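Local structure of uncharacterized conserved protein (Idiomarina loihiensis, 2QSD) at residues A[12-17]-A[25-30]; A[63-68]-A[162-167]; A[69-74]-A[157-162]. The protein is of unknown function but belongs to the DUF1543 family and forms an assembly of two copies of the chain. All coordinates share one frame; numbering follows the deposited sequence.

Contact 1 of 3, residues A[12-17]-A[25-30]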
# COMPACT_ATOMS: atom_id res chain seq x y z
N LEU A 12 -16.36 -0.78 -6.59
CA LEU A 12 -14.91 -0.75 -6.48
C LEU A 12 -14.58 -0.38 -5.04
O LEU A 12 -14.93 0.70 -4.59
CB LEU A 12 -14.33 0.18 -7.55
CG LEU A 12 -13.26 1.28 -7.56
CD1 LEU A 12 -12.19 1.23 -6.49
CD2 LEU A 12 -12.61 1.32 -8.93
N VAL A 13 -13.92 -1.29 -4.33
CA VAL A 13 -13.66 -1.12 -2.90
C VAL A 13 -12.16 -1.03 -2.60
O VAL A 13 -11.35 -1.75 -3.20
CB VAL A 13 -14.31 -2.24 -2.03
CG1 VAL A 13 -15.81 -2.24 -2.18
CG2 VAL A 13 -13.78 -3.60 -2.39
N TYR A 14 -11.80 -0.14 -1.69
CA TYR A 14 -10.42 0.04 -1.28
C TYR A 14 -10.33 -0.54 0.12
O TYR A 14 -10.96 -0.04 1.06
CB TYR A 14 -10.08 1.52 -1.29
CG TYR A 14 -8.65 1.90 -0.99
CD1 TYR A 14 -7.61 1.53 -1.85
CD2 TYR A 14 -8.34 2.69 0.12
CE1 TYR A 14 -6.29 1.90 -1.59
CE2 TYR A 14 -7.02 3.07 0.39
CZ TYR A 14 -6.01 2.67 -0.46
OH TYR A 14 -4.71 3.04 -0.20
N VAL A 15 -9.59 -1.63 0.26
CA VAL A 15 -9.54 -2.34 1.53
C VAL A 15 -8.13 -2.33 2.09
O VAL A 15 -7.16 -2.14 1.35
CB VAL A 15 -10.07 -3.78 1.41
CG1 VAL A 15 -11.55 -3.75 1.10
CG2 VAL A 15 -9.33 -4.56 0.32
N GLY A 16 -8.02 -2.53 3.40
CA GLY A 16 -6.75 -2.47 4.09
C GLY A 16 -6.60 -3.56 5.14
O GLY A 16 -7.59 -4.10 5.65
N GLY A 17 -5.35 -3.87 5.46
CA GLY A 17 -5.06 -4.90 6.44
C GLY A 17 -3.60 -5.30 6.40
O GLY A 17 -2.76 -4.60 5.83
N GLU A 25 0.61 -1.69 7.29
CA GLU A 25 -0.68 -2.03 6.70
C GLU A 25 -0.60 -1.86 5.18
O GLU A 25 -0.03 -0.89 4.68
CB GLU A 25 -1.75 -1.08 7.27
CG GLU A 25 -3.16 -1.62 7.33
CD GLU A 25 -3.53 -2.18 8.70
OE1 GLU A 25 -4.73 -2.28 9.00
OE2 GLU A 25 -2.62 -2.52 9.49
N LEU A 26 -1.16 -2.82 4.45
CA LEU A 26 -1.16 -2.75 2.99
C LEU A 26 -2.58 -2.52 2.51
O LEU A 26 -3.53 -2.75 3.26
CB LEU A 26 -0.61 -4.04 2.39
CG LEU A 26 0.60 -4.60 3.14
CD1 LEU A 26 0.67 -6.08 2.96
CD2 LEU A 26 1.89 -3.91 2.71
N HIS A 27 -2.71 -2.06 1.27
CA HIS A 27 -4.01 -1.76 0.68
C HIS A 27 -4.14 -2.34 -0.73
O HIS A 27 -3.19 -2.33 -1.49
CB HIS A 27 -4.24 -0.25 0.64
CG HIS A 27 -4.26 0.39 1.99
ND1 HIS A 27 -3.11 0.76 2.66
CD2 HIS A 27 -5.29 0.72 2.80
CE1 HIS A 27 -3.44 1.29 3.83
NE2 HIS A 27 -4.76 1.27 3.94
N ASP A 28 -5.34 -2.80 -1.07
CA ASP A 28 -5.64 -3.28 -2.41
C ASP A 28 -7.01 -2.78 -2.87
O ASP A 28 -7.86 -2.43 -2.04
CB ASP A 28 -5.58 -4.82 -2.47
CG ASP A 28 -5.53 -5.37 -3.89
OD1 ASP A 28 -5.09 -4.63 -4.80
OD2 ASP A 28 -5.91 -6.54 -4.11
N ILE A 29 -7.21 -2.73 -4.19
CA ILE A 29 -8.49 -2.41 -4.80
C ILE A 29 -9.15 -3.69 -5.27
O ILE A 29 -8.55 -4.46 -6.03
CB ILE A 29 -8.30 -1.45 -5.99
CG1 ILE A 29 -7.86 -0.06 -5.51
CG2 ILE A 29 -9.55 -1.37 -6.86
CD1 ILE A 29 -8.98 0.76 -4.94
N ARG A 30 -10.38 -3.94 -4.81
CA ARG A 30 -11.16 -5.09 -5.28
C ARG A 30 -12.40 -4.64 -6.06
O ARG A 30 -12.99 -3.59 -5.77
CB ARG A 30 -11.59 -6.00 -4.12
CG ARG A 30 -10.49 -6.43 -3.14
CD ARG A 30 -9.30 -7.09 -3.83
NE ARG A 30 -9.66 -8.31 -4.56
CZ ARG A 30 -8.83 -8.97 -5.37
NH1 ARG A 30 -7.59 -8.55 -5.56
NH2 ARG A 30 -9.25 -10.06 -5.99
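Residues 12-17 and 26-30 lie on the two arms of an antiparallel beta hairpin, with Glu25 just before the second. Six backbone hydrogen bonds join them, in the pairs Val13 with Arg30, Val15 with Asp28 and Gly17 with Leu26. The bond from Val13 N to Arg30 O is 2.9 Å long and almost straight at 175°. CA-H...O contacts fill in between, such as Gly16 CA to Leu26 O at 3.3 Å.

Apolar contact gathers on the face of Tyr14, His27 and Ile29. Ile29 CD1 sits at the edge of the Tyr14 ring, 3.5 Å from Tyr14 CD1. The same methyl meets Leu12 CD1 at 3.6 Å. The Tyr14 and His27 rings are nearly parallel, with planes 9° apart, but are slid so far that they barely overlap. Gly16 leaves room for His27, since a side chain there would clash with the imidazole.

The polar groups of Arg30 and Asp28 lie on the other face. Both also bond to the second subunit, Arg30 to its Gly21 and Asp28 to its Asn23, so this arm forms part of the dimer interface. Arg30 folds back along its own strand, and its NH1 makes a salt bridge to the syn lone pair of Asp28 OD2 at 3.0 Å.

Contact 2 of 3, residues A[63-68]-A[162-167]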
# COMPACT_ATOMS: atom_id res chain seq x y z
N LEU A 63 -19.91 1.80 -9.09
CA LEU A 63 -19.50 2.16 -10.44
C LEU A 63 -20.61 1.81 -11.43
O LEU A 63 -20.91 0.63 -11.63
CB LEU A 63 -18.24 1.37 -10.82
CG LEU A 63 -16.94 2.06 -11.22
CD1 LEU A 63 -16.13 1.11 -12.08
CD2 LEU A 63 -17.14 3.40 -11.93
N HIS A 64 -21.24 2.82 -12.04
CA HIS A 64 -22.34 2.58 -12.99
C HIS A 64 -22.09 3.12 -14.39
O HIS A 64 -22.69 2.65 -15.37
CB HIS A 64 -23.68 3.09 -12.45
CG HIS A 64 -23.63 4.48 -11.89
ND1 HIS A 64 -23.54 5.60 -12.69
CD2 HIS A 64 -23.67 4.93 -10.61
CE1 HIS A 64 -23.51 6.68 -11.93
NE2 HIS A 64 -23.59 6.30 -10.66
N HIS A 65 -21.19 4.09 -14.50
CA HIS A 65 -20.84 4.68 -15.79
C HIS A 65 -19.35 4.97 -15.88
O HIS A 65 -18.76 5.47 -14.92
CB HIS A 65 -21.62 5.98 -16.02
CG HIS A 65 -23.03 5.76 -16.46
ND1 HIS A 65 -24.08 5.65 -15.57
CD2 HIS A 65 -23.57 5.63 -17.69
CE1 HIS A 65 -25.20 5.46 -16.24
NE2 HIS A 65 -24.92 5.45 -17.53
N VAL A 66 -18.76 4.62 -17.03
CA VAL A 66 -17.36 4.94 -17.35
C VAL A 66 -17.26 5.42 -18.81
O VAL A 66 -17.67 4.70 -19.73
CB VAL A 66 -16.40 3.72 -17.15
CG1 VAL A 66 -14.97 4.08 -17.55
CG2 VAL A 66 -16.40 3.23 -15.71
N ASP A 67 -16.73 6.62 -19.01
CA ASP A 67 -16.47 7.21 -20.34
C ASP A 67 -17.67 7.20 -21.30
O ASP A 67 -17.53 6.93 -22.50
CB ASP A 67 -15.25 6.55 -21.02
CG ASP A 67 -13.95 6.75 -20.25
OD1 ASP A 67 -13.82 7.75 -19.51
OD2 ASP A 67 -13.05 5.90 -20.41
N GLY A 68 -18.86 7.47 -20.76
CA GLY A 68 -20.07 7.50 -21.56
C GLY A 68 -20.80 6.17 -21.67
O GLY A 68 -21.87 6.10 -22.28
N ASP A 162 -24.42 5.51 -23.45
CA ASP A 162 -25.55 6.42 -23.24
C ASP A 162 -25.14 7.88 -23.01
O ASP A 162 -26.00 8.74 -22.82
CB ASP A 162 -26.50 5.91 -22.14
CG ASP A 162 -25.85 5.88 -20.75
OD1 ASP A 162 -24.69 6.33 -20.58
OD2 ASP A 162 -26.52 5.39 -19.81
N GLY A 163 -23.84 8.14 -22.99
CA GLY A 163 -23.31 9.49 -22.80
C GLY A 163 -23.19 10.02 -21.38
O GLY A 163 -22.64 11.10 -21.16
N GLU A 164 -23.70 9.27 -20.40
CA GLU A 164 -23.61 9.69 -19.00
C GLU A 164 -22.19 9.56 -18.45
O GLU A 164 -21.47 8.61 -18.76
CB GLU A 164 -24.56 8.88 -18.12
CG GLU A 164 -25.96 9.43 -17.98
CD GLU A 164 -26.72 8.77 -16.83
OE1 GLU A 164 -26.22 8.77 -15.68
OE2 GLU A 164 -27.84 8.26 -17.09
N GLN A 165 -21.80 10.54 -17.65
CA GLN A 165 -20.50 10.54 -17.01
C GLN A 165 -20.66 10.27 -15.51
O GLN A 165 -21.75 10.45 -14.95
CB GLN A 165 -19.77 11.87 -17.24
CG GLN A 165 -19.44 12.19 -18.70
CD GLN A 165 -18.35 11.31 -19.29
OE1 GLN A 165 -18.55 10.65 -20.30
NE2 GLN A 165 -17.18 11.31 -18.65
N GLN A 166 -19.59 9.79 -14.89
CA GLN A 166 -19.56 9.57 -13.45
C GLN A 166 -18.14 9.83 -12.96
O GLN A 166 -17.19 9.21 -13.44
CB GLN A 166 -20.01 8.15 -13.10
CG GLN A 166 -19.84 7.81 -11.62
CD GLN A 166 -20.14 6.36 -11.25
OE1 GLN A 166 -20.40 5.51 -12.11
NE2 GLN A 166 -20.09 6.07 -9.96
N PRO A 167 -17.99 10.77 -12.00
CA PRO A 167 -16.66 11.04 -11.44
C PRO A 167 -16.16 9.86 -10.61
O PRO A 167 -16.89 9.33 -9.76
CB PRO A 167 -16.88 12.27 -10.56
CG PRO A 167 -18.35 12.29 -10.26
CD PRO A 167 -19.04 11.61 -11.39
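Gln166 and His65 carry this contact, each pointing toward the opposite segment. Gln166 reaches across as an extended chain, with CG anti to the backbone N (chi1 173°). Its OE1 takes two backbone N-H groups, His64 N at 2.8 Å and His65 N at 2.9 Å. The first arrives on a lone pair in the carbonyl plane, the second nearly along the C=O axis. The amide also stacks on the His64 ring, planes 12° apart, with OE1 over the ring centre. Gln166 NE2 donates to His62 O, so both ends of the amide are held. An alanine here would remove this amide and its stack on His64, and would probably loosen the hold on the backbone at His64 and His65.

The His65 ring is gripped at both nitrogens. Its ND1 shares a hydrogen bond of 2.9 Å with His64 ND1. Its NE2 donates to the syn lone pair of Asp162 OD2 at 2.8 Å, with ring and carboxylate nearly coplanar. That carboxylate would probably favour a protonated imidazole. Glu164 covers one face of the ring, its CB 3.6 Å from the centroid in a CH-pi contact.

Beyond the rings, Gly68 O accepts from both Asp162 N and Gly163 N. Asp162 OD1 in turn receives Glu164 N, met from above the carboxylate plane. This last bond closes an Asx turn in the loop that follows the strand.

Contact 3 of 3, residues A[69-74]-A[157-162]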
# COMPACT_ATOMS: atom_id res chain seq x y z
N TYR A 69 -20.22 5.12 -21.09
CA TYR A 69 -20.81 3.78 -21.14
C TYR A 69 -21.47 3.41 -19.82
O TYR A 69 -20.90 3.64 -18.75
CB TYR A 69 -19.75 2.72 -21.50
CG TYR A 69 -19.22 2.80 -22.91
CD1 TYR A 69 -19.75 1.99 -23.92
CD2 TYR A 69 -18.19 3.68 -23.25
CE1 TYR A 69 -19.26 2.05 -25.23
CE2 TYR A 69 -17.70 3.75 -24.55
CZ TYR A 69 -18.24 2.94 -25.53
OH TYR A 69 -17.75 3.01 -26.81
N ARG A 70 -22.66 2.83 -19.91
CA ARG A 70 -23.39 2.28 -18.77
C ARG A 70 -22.99 0.82 -18.55
O ARG A 70 -22.85 0.06 -19.50
CB ARG A 70 -24.89 2.38 -19.04
CG ARG A 70 -25.80 1.85 -17.95
CD ARG A 70 -27.24 2.22 -18.22
NE ARG A 70 -28.17 1.49 -17.37
CZ ARG A 70 -29.49 1.67 -17.37
NH1 ARG A 70 -30.25 0.95 -16.56
NH2 ARG A 70 -30.05 2.57 -18.18
N ILE A 71 -22.81 0.46 -17.28
CA ILE A 71 -22.37 -0.88 -16.91
C ILE A 71 -23.57 -1.76 -16.61
O ILE A 71 -24.42 -1.40 -15.79
CB ILE A 71 -21.41 -0.83 -15.69
CG1 ILE A 71 -20.15 -0.03 -16.05
CG2 ILE A 71 -21.04 -2.24 -15.23
CD1 ILE A 71 -19.39 0.48 -14.87
N HIS A 72 -23.66 -2.89 -17.31
CA HIS A 72 -24.71 -3.87 -17.06
C HIS A 72 -24.10 -5.14 -16.50
O HIS A 72 -22.99 -5.51 -16.87
CB HIS A 72 -25.47 -4.20 -18.34
CG HIS A 72 -26.27 -3.06 -18.87
ND1 HIS A 72 -27.51 -2.73 -18.37
CD2 HIS A 72 -26.01 -2.17 -19.86
CE1 HIS A 72 -27.98 -1.68 -19.03
NE2 HIS A 72 -27.09 -1.32 -19.94
N LEU A 73 -24.84 -5.79 -15.60
CA LEU A 73 -24.39 -7.03 -14.99
C LEU A 73 -25.39 -8.15 -15.27
O LEU A 73 -26.58 -8.02 -14.97
CB LEU A 73 -24.20 -6.85 -13.48
CG LEU A 73 -23.22 -5.77 -13.03
CD1 LEU A 73 -23.36 -5.50 -11.54
CD2 LEU A 73 -21.78 -6.11 -13.40
N THR A 74 -24.89 -9.24 -15.85
CA THR A 74 -25.72 -10.38 -16.23
C THR A 74 -25.10 -11.71 -15.81
O THR A 74 -23.87 -11.83 -15.69
CB THR A 74 -25.99 -10.41 -17.75
OG1 THR A 74 -24.79 -10.09 -18.47
CG2 THR A 74 -27.10 -9.43 -18.14
N VAL A 157 -19.72 -8.40 -17.16
CA VAL A 157 -19.81 -6.96 -17.33
C VAL A 157 -19.98 -6.64 -18.82
O VAL A 157 -19.11 -6.95 -19.64
CB VAL A 157 -18.55 -6.25 -16.79
CG1 VAL A 157 -18.59 -4.75 -17.09
CG2 VAL A 157 -18.40 -6.50 -15.30
N THR A 158 -21.12 -6.03 -19.16
CA THR A 158 -21.35 -5.55 -20.52
C THR A 158 -21.58 -4.05 -20.51
O THR A 158 -22.10 -3.50 -19.55
CB THR A 158 -22.52 -6.28 -21.22
OG1 THR A 158 -23.70 -6.19 -20.41
CG2 THR A 158 -22.18 -7.74 -21.47
N LEU A 159 -21.19 -3.39 -21.60
CA LEU A 159 -21.24 -1.94 -21.70
C LEU A 159 -22.23 -1.45 -22.75
O LEU A 159 -22.39 -2.08 -23.79
CB LEU A 159 -19.84 -1.39 -21.98
CG LEU A 159 -18.76 -1.77 -20.96
CD1 LEU A 159 -17.39 -1.35 -21.43
CD2 LEU A 159 -19.05 -1.18 -19.58
N GLU A 160 -22.89 -0.33 -22.45
CA GLU A 160 -23.84 0.31 -23.35
C GLU A 160 -23.62 1.82 -23.35
O GLU A 160 -23.75 2.46 -22.31
CB GLU A 160 -25.27 -0.01 -22.91
CG GLU A 160 -26.36 0.65 -23.76
CD GLU A 160 -27.63 0.97 -22.97
OE1 GLU A 160 -28.57 1.53 -23.56
OE2 GLU A 160 -27.68 0.68 -21.75
N PHE A 161 -23.29 2.39 -24.50
CA PHE A 161 -23.10 3.83 -24.63
C PHE A 161 -24.41 4.61 -24.43
O PHE A 161 -25.38 4.38 -25.15
CB PHE A 161 -22.47 4.18 -25.98
CG PHE A 161 -22.15 5.64 -26.15
CD1 PHE A 161 -20.97 6.17 -25.65
CD2 PHE A 161 -23.04 6.49 -26.82
CE1 PHE A 161 -20.67 7.53 -25.81
CE2 PHE A 161 -22.75 7.85 -26.98
CZ PHE A 161 -21.56 8.37 -26.47
N ASP A 162 -24.42 5.51 -23.45
CA ASP A 162 -25.55 6.42 -23.24
C ASP A 162 -25.14 7.88 -23.01
O ASP A 162 -26.00 8.74 -22.82
CB ASP A 162 -26.50 5.91 -22.14
CG ASP A 162 -25.85 5.88 -20.75
OD1 ASP A 162 -24.69 6.33 -20.58
OD2 ASP A 162 -26.52 5.39 -19.81
O HOH W 1 -28.94 4.31 -20.30
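Strands 69-74 and 155-161 pair antiparallel, and the two faces of the pair differ sharply. The apolar face is the packed one. Ile71 lies alongside both Val157 and Leu159, with Ile71 CG1 3.9 Å from Leu159 CD2. Leu73 CD2 meets Val157 CG2 at the same spacing. The packing thins out at the far end, where exposed Phe161 turns its edge to the Tyr69 ring in a T-shaped pair, planes at 75°, with Phe161 CD1 over the ring centre.

The other face is polar and looser, with Arg70 and Glu160 exposed to solvent. His72 NE2 donates to the anti lone pair of Glu160 OE2 at 2.8 Å, the acceptor lying close to the ring plane. Arg70 runs fully extended beside Glu160, but its NE stays 4.5 Å from Glu160 OE2, beyond a salt bridge. Its NH2 instead reaches Asp162 OD2 through a water, 3.0 Å from Arg70 NH2. Asp162 OD2 also accepts from His65 NE2.

Four backbone hydrogen bonds join 69-74 to 157-162. The shortest joins Arg70 N to Glu160 O at 2.7 Å, its donor above the carbonyl plane.

The two strands are the central pair of a four-stranded sheet, flanked by 65-66 and 151-152. Its apolar face packs on Val109 of strand 105-110 and Leu86 of strand 85-90.

Overall arrangement
Contacts 2 and 3 are neighbours, with centres 10 Å apart. They share Asp162, and strands 65-66 and 69-74 run side by side in one sheet. His64 O lies 2.9 Å from Ile71 N, a probable hydrogen bond between them. Contact 1 belongs to another sheet, on the opposite side of the chain's centre. Its centre is 23 Å from that of contact 2 and 25 Å from that of contact 3. Its nearest atoms are about 5 Å from those of contact 2 and about 9 Å from those of contact 3. Contact 1 alone of the three meets the second subunit. Contacts 2 and 3 instead tie distant parts of one chain together. The function is unknown, so none can be tied to an active site.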